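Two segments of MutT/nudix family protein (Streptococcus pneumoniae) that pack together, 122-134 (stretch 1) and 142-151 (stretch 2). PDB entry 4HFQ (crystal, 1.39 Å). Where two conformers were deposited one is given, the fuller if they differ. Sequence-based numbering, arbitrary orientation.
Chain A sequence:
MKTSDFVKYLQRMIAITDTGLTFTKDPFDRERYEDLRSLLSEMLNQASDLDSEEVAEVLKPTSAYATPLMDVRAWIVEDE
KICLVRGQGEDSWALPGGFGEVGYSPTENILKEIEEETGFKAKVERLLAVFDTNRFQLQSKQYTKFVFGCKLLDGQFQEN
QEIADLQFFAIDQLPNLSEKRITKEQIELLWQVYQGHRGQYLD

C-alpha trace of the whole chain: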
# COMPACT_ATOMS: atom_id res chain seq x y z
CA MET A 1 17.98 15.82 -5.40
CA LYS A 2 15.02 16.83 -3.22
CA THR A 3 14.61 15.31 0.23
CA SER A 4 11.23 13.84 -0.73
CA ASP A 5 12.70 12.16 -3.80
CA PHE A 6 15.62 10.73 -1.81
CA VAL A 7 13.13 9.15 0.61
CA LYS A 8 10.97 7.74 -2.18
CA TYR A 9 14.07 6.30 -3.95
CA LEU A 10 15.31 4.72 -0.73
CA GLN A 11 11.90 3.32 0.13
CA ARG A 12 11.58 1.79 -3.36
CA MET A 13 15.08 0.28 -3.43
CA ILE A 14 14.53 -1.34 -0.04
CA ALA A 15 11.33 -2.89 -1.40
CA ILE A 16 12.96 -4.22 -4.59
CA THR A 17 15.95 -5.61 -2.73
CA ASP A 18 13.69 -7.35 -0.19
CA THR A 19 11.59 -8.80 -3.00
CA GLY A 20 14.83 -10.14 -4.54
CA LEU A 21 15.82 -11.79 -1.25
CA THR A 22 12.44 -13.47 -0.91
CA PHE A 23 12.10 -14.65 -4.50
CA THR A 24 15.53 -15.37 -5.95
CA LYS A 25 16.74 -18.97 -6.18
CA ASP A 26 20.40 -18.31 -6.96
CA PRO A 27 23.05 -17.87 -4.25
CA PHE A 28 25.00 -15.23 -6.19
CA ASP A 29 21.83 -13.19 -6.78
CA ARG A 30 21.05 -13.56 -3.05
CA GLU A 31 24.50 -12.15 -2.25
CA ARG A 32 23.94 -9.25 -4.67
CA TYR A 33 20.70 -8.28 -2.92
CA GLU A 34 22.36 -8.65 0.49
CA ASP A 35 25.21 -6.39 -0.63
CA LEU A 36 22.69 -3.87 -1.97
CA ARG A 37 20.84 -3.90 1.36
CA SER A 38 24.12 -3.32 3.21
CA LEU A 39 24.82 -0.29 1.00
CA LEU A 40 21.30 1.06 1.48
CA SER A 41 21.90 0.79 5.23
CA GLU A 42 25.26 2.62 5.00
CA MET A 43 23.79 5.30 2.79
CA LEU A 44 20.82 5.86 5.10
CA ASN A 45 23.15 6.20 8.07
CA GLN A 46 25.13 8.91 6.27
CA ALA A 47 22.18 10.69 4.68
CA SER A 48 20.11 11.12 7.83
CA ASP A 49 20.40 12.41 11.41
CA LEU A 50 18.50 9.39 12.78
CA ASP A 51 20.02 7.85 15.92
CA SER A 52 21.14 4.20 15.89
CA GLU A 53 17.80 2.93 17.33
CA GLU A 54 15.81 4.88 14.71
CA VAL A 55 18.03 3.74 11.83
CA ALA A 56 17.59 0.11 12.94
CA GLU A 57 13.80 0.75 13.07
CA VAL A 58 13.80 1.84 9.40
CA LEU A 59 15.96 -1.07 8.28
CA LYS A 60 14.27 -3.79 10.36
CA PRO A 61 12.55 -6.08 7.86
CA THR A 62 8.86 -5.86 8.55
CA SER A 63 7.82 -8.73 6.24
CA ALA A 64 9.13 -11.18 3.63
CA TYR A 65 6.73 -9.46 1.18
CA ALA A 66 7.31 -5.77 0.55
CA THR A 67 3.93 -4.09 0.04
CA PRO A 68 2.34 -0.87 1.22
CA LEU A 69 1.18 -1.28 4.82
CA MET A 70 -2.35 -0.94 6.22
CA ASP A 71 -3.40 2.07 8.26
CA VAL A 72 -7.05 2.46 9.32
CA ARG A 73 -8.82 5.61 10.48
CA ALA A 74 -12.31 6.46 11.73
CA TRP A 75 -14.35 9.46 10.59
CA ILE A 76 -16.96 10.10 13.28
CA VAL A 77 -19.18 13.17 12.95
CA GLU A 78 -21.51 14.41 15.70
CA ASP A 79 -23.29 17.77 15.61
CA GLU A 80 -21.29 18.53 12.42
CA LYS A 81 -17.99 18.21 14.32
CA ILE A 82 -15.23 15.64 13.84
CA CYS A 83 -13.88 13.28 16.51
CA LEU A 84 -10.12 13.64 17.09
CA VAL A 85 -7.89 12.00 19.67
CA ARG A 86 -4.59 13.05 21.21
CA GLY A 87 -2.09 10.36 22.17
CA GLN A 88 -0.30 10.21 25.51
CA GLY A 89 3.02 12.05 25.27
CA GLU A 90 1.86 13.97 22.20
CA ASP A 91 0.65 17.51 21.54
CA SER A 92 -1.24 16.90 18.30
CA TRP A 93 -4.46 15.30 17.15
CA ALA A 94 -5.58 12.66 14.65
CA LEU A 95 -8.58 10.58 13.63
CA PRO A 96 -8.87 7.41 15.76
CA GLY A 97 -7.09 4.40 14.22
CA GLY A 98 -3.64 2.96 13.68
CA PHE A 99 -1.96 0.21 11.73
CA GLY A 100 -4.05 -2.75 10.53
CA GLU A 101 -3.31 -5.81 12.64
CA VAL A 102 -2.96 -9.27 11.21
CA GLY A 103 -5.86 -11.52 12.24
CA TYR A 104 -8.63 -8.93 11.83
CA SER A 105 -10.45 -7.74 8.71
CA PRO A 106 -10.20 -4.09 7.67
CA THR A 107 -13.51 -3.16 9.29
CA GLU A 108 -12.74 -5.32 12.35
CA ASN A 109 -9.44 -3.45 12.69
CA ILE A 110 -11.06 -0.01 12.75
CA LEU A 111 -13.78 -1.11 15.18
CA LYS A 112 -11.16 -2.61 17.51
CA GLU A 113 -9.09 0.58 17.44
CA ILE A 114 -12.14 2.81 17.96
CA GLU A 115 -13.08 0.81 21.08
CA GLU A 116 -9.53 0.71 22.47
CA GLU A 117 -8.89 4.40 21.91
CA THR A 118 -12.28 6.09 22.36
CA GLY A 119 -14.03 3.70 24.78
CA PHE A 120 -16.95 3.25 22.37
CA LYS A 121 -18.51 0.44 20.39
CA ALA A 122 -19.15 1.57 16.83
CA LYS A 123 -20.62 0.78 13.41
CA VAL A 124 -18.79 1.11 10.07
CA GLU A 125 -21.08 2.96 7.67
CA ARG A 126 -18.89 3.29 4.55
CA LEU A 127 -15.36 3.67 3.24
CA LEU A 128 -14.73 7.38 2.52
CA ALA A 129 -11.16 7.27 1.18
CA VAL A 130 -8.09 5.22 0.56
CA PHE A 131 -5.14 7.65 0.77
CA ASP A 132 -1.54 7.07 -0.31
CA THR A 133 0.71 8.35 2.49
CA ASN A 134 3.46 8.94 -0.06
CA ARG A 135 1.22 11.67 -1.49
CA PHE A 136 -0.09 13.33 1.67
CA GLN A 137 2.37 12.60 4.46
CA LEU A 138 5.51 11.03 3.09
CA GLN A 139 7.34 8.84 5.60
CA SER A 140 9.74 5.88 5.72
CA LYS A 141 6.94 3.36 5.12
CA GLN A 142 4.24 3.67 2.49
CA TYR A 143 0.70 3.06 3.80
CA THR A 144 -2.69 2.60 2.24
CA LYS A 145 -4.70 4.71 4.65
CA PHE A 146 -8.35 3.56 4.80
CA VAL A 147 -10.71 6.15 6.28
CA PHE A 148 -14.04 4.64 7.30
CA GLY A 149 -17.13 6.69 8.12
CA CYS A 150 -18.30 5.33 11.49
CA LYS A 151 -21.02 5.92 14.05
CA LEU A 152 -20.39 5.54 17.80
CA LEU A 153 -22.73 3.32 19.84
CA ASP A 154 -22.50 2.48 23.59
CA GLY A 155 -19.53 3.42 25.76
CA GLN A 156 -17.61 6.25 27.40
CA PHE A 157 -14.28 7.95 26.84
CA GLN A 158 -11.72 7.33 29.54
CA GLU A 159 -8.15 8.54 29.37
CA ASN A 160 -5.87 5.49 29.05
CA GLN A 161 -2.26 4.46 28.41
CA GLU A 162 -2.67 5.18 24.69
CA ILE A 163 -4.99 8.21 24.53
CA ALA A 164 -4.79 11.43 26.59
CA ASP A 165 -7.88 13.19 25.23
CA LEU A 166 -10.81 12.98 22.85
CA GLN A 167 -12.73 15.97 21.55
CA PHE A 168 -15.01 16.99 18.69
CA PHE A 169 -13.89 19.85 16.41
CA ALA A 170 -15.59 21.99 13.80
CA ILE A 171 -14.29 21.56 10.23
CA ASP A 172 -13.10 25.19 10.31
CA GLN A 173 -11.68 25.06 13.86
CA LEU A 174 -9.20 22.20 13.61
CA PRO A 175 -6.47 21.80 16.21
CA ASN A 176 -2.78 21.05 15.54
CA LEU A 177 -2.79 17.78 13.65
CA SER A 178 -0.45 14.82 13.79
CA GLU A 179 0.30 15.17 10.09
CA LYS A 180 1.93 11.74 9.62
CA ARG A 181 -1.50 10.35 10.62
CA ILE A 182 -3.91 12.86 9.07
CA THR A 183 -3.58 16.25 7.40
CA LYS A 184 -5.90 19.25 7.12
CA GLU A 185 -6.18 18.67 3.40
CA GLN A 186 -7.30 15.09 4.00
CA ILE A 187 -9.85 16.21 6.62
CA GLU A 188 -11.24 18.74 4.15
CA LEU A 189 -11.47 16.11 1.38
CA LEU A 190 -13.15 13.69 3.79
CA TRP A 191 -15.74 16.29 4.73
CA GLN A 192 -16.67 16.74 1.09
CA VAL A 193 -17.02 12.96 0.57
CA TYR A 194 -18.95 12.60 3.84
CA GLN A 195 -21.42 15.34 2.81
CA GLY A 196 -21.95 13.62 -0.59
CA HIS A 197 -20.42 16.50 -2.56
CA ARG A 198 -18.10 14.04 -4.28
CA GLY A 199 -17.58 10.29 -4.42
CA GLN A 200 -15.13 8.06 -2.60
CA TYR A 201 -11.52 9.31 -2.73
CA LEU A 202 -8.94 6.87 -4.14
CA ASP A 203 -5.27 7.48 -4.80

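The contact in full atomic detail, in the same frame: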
# COMPACT_ATOMS: atom_id res chain seq x y z
N ALA A 122 -18.85 0.78 18.01
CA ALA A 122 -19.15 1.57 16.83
C ALA A 122 -19.68 0.72 15.69
O ALA A 122 -19.68 -0.51 15.78
CB ALA A 122 -17.90 2.32 16.36
N LYS A 123 -20.14 1.39 14.64
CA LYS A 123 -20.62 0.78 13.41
C LYS A 123 -19.79 1.41 12.29
O LYS A 123 -19.54 2.62 12.33
CB LYS A 123 -22.10 1.13 13.22
CG LYS A 123 -22.66 0.88 11.83
CD LYS A 123 -24.10 1.35 11.72
CE LYS A 123 -24.52 1.49 10.26
NZ LYS A 123 -24.22 0.28 9.46
N VAL A 124 -19.36 0.60 11.32
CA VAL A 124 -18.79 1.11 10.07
C VAL A 124 -19.93 1.34 9.09
O VAL A 124 -20.68 0.42 8.77
CB VAL A 124 -17.76 0.15 9.44
CG1 VAL A 124 -17.33 0.64 8.05
CG2 VAL A 124 -16.58 -0.02 10.38
N GLU A 125 -20.04 2.58 8.62
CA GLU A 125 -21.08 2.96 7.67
C GLU A 125 -20.63 2.89 6.21
O GLU A 125 -21.40 2.47 5.36
CB GLU A 125 -21.63 4.35 8.01
CG GLU A 125 -22.23 4.42 9.41
CD GLU A 125 -22.68 5.82 9.82
OE1 GLU A 125 -21.86 6.77 9.77
OE2 GLU A 125 -23.86 5.97 10.24
N ARG A 126 -19.40 3.33 5.93
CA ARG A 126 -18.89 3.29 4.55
C ARG A 126 -17.40 3.57 4.57
O ARG A 126 -16.85 4.03 5.57
CB ARG A 126 -19.62 4.31 3.65
CG ARG A 126 -19.39 5.75 4.05
CD ARG A 126 -20.14 6.75 3.17
NE ARG A 126 -19.54 6.86 1.84
CZ ARG A 126 -19.51 7.98 1.11
NH1 ARG A 126 -20.02 9.11 1.59
NH2 ARG A 126 -18.95 7.97 -0.08
N LEU A 127 -16.75 3.27 3.45
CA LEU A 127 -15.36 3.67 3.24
C LEU A 127 -15.38 5.02 2.53
O LEU A 127 -15.98 5.14 1.45
CB LEU A 127 -14.63 2.62 2.41
CG LEU A 127 -13.17 2.90 2.02
CD1 LEU A 127 -12.30 3.02 3.26
CD2 LEU A 127 -12.68 1.77 1.12
N LEU A 128 -14.75 6.04 3.12
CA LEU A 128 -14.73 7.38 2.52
C LEU A 128 -13.54 7.59 1.59
O LEU A 128 -13.64 8.32 0.60
CB LEU A 128 -14.74 8.48 3.59
CG LEU A 128 -15.96 8.47 4.52
CD1 LEU A 128 -15.66 9.39 5.68
CD2 LEU A 128 -17.23 8.93 3.81
N ALA A 129 -12.39 7.00 1.93
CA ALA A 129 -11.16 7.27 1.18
C ALA A 129 -10.19 6.16 1.38
O ALA A 129 -10.14 5.54 2.46
CB ALA A 129 -10.52 8.57 1.63
N VAL A 130 -9.35 5.96 0.36
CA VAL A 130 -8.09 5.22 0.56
C VAL A 130 -6.97 6.15 0.09
O VAL A 130 -6.84 6.41 -1.11
CB VAL A 130 -8.03 3.88 -0.22
CG1 VAL A 130 -6.74 3.15 0.12
CG2 VAL A 130 -9.22 3.00 0.13
N PHE A 131 -6.24 6.72 1.05
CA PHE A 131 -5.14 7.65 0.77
C PHE A 131 -3.79 6.94 0.66
O PHE A 131 -3.50 5.99 1.40
CB PHE A 131 -5.01 8.70 1.88
CG PHE A 131 -6.17 9.65 2.01
CD1 PHE A 131 -6.49 10.52 0.98
CD2 PHE A 131 -6.91 9.69 3.18
CE1 PHE A 131 -7.54 11.44 1.13
CE2 PHE A 131 -7.95 10.60 3.33
CZ PHE A 131 -8.27 11.47 2.30
N ASP A 132 -2.95 7.47 -0.21
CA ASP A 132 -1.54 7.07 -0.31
C ASP A 132 -0.73 8.00 0.57
O ASP A 132 -0.62 9.21 0.28
CB ASP A 132 -1.10 7.18 -1.78
CG ASP A 132 0.35 6.80 -2.00
OD1 ASP A 132 1.05 6.32 -1.08
OD2 ASP A 132 0.78 7.00 -3.15
N THR A 133 -0.10 7.46 1.63
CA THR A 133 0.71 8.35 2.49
C THR A 133 1.89 8.96 1.77
O THR A 133 2.37 10.04 2.16
CB THR A 133 1.19 7.68 3.78
OG1 THR A 133 1.99 6.53 3.45
CG2 THR A 133 0.03 7.27 4.66
N ASN A 134 2.36 8.33 0.70
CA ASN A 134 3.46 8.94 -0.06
C ASN A 134 3.05 10.25 -0.68
O ASN A 134 3.90 11.12 -0.89
CB ASN A 134 4.01 7.99 -1.13
CG ASN A 134 5.05 7.03 -0.60
OD1 ASN A 134 5.17 6.79 0.59
ND2 ASN A 134 5.80 6.43 -1.52
N GLN A 142 5.45 3.33 3.23
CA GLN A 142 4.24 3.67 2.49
C GLN A 142 3.05 2.92 3.06
O GLN A 142 3.11 1.70 3.21
CB GLN A 142 4.42 3.34 1.02
CG GLN A 142 3.22 3.75 0.16
CD GLN A 142 3.43 3.46 -1.29
OE1 GLN A 142 4.11 2.49 -1.63
NE2 GLN A 142 2.86 4.28 -2.17
N TYR A 143 1.96 3.64 3.36
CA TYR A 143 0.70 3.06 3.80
C TYR A 143 -0.42 3.33 2.82
O TYR A 143 -0.47 4.37 2.17
CB TYR A 143 0.27 3.65 5.16
CG TYR A 143 1.15 3.24 6.32
CD1 TYR A 143 2.33 3.92 6.59
CD2 TYR A 143 0.78 2.20 7.17
CE1 TYR A 143 3.14 3.54 7.66
CE2 TYR A 143 1.57 1.83 8.24
CZ TYR A 143 2.75 2.50 8.49
OH TYR A 143 3.53 2.10 9.56
N THR A 144 -1.32 2.36 2.73
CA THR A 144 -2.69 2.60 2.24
C THR A 144 -3.54 2.94 3.46
O THR A 144 -3.76 2.10 4.34
CB THR A 144 -3.28 1.37 1.52
OG1 THR A 144 -3.31 0.26 2.42
CG2 THR A 144 -2.44 0.98 0.29
N LYS A 145 -4.00 4.19 3.50
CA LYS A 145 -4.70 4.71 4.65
C LYS A 145 -6.21 4.70 4.36
O LYS A 145 -6.71 5.52 3.59
CB LYS A 145 -4.16 6.10 4.97
CG LYS A 145 -4.88 6.82 6.12
CD LYS A 145 -4.25 8.20 6.36
CE LYS A 145 -2.84 8.14 6.94
NZ LYS A 145 -2.78 7.66 8.35
N PHE A 146 -6.88 3.71 4.94
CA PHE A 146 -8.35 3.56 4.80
C PHE A 146 -8.99 4.50 5.81
O PHE A 146 -8.64 4.47 6.99
CB PHE A 146 -8.78 2.15 5.18
CG PHE A 146 -8.33 1.07 4.24
CD1 PHE A 146 -7.07 0.51 4.36
CD2 PHE A 146 -9.19 0.59 3.25
CE1 PHE A 146 -6.65 -0.51 3.51
CE2 PHE A 146 -8.78 -0.43 2.39
CZ PHE A 146 -7.50 -0.96 2.51
N VAL A 147 -9.93 5.32 5.36
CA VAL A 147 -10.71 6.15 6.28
C VAL A 147 -12.17 5.74 6.17
O VAL A 147 -12.79 5.94 5.11
CB VAL A 147 -10.55 7.65 6.01
CG1 VAL A 147 -11.27 8.42 7.10
CG2 VAL A 147 -9.07 8.03 5.95
N PHE A 148 -12.68 5.14 7.24
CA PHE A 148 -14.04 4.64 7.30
C PHE A 148 -14.94 5.64 8.01
O PHE A 148 -14.61 6.14 9.08
CB PHE A 148 -14.09 3.34 8.10
CG PHE A 148 -13.36 2.19 7.45
CD1 PHE A 148 -13.98 1.42 6.47
CD2 PHE A 148 -12.06 1.88 7.83
CE1 PHE A 148 -13.31 0.35 5.88
CE2 PHE A 148 -11.39 0.80 7.26
CZ PHE A 148 -12.02 0.04 6.29
N GLY A 149 -16.09 5.94 7.40
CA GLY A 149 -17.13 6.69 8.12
C GLY A 149 -17.80 5.77 9.11
O GLY A 149 -18.29 4.70 8.72
N CYS A 150 -17.80 6.17 10.39
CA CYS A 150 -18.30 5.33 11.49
C CYS A 150 -19.23 6.10 12.40
O CYS A 150 -19.15 7.32 12.50
CB CYS A 150 -17.17 4.74 12.34
SG CYS A 150 -15.92 3.81 11.44
N LYS A 151 -20.11 5.36 13.06
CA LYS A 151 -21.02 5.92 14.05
C LYS A 151 -20.73 5.26 15.40
O LYS A 151 -20.58 4.04 15.47
CB LYS A 151 -22.46 5.68 13.61
CG LYS A 151 -23.52 6.05 14.65
CD LYS A 151 -24.91 5.74 14.14
CE LYS A 151 -25.94 5.99 15.24
NZ LYS A 151 -27.34 6.02 14.75
O HOH W 1 -0.35 3.76 -0.63

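Antiparallel strands tolerate an extra residue on one side by forming a beta bulge, and the pairing of residues 122-132 with 143-151 in this MutT/nudix family protein shows the adjustment made twice in succession. The strand axes approach to 4.4 Å, their directions 148° apart. Regular pairing opens the ladder: Lys123 N donates to Lys151 O (2.8 Å), and Lys151 N returns a bond to Lys123 O (2.9 Å). The register then slips by one residue between Val124 and Arg126, and again between Leu127 and Ala129. At each bulge two successive amides converge on one carbonyl. Glu125 N lies 2.8 Å from Gly149 O, which also receives a weak bond from Arg126 N at 3.3 Å; likewise Leu128 N bonds Val147 O at 2.8 Å, with Ala129 N weakly bonded to Val147 O at 3.4 Å. The extra residues, Glu125 and Leu128, have psi near -40°, far from extended values, and their CA-to-CB bonds point sideways. Beyond them the ladder is regular again, with Phe131 N to Lys145 O and Lys145 N to Phe131 O both 2.8 Å.

Because the bulges absorb the extra residues, side chains on each face still meet their partners. Val124, Leu127 and Val130 share one face with Phe146, Phe148 and Cys150. Leu127 bridges the two rings: its CD1 sits over the face of Phe148, 4.1 Å from the centroid of that ring, in a CH-pi contact, and meets the edge of Phe146 with Leu127 CD1 to Phe146 CD2 at 3.9 Å. Val124 CG1 extends the apolar patch to Phe148 CD1 (3.8 Å), and Val130 CG2 packs against Phe146 CD2 (3.9 Å). On the other face, Phe131 reaches diagonally to Val147, with CE2 of Phe131 3.8 Å from CG2 of Val147. Gly149 contributes no side chain there, and Leu128 CG comes within 3.8 Å of Gly149 N.

Where the strand gives way to a helix, polar side chains take over. Asp132 is the N-cap: its OD1 accepts from Asn134 N (3.0 Å), satisfying an amide at the helix start, and also from Gln142 NE2 (2.9 Å), so one carboxylate oxygen ties the cap to the neighbouring stretch. A water reinforces this link, donating to Tyr143 O at 2.9 Å and, weakly, to Asp132 OD1 at 3.0 Å. Thr133 continues the ladder with mixed chemistry: its backbone N donates to Tyr143 O (3.2 Å), while the hydroxyl OG1 of Thr133 accepts from Tyr143 N (2.9 Å), standing in for a backbone carbonyl.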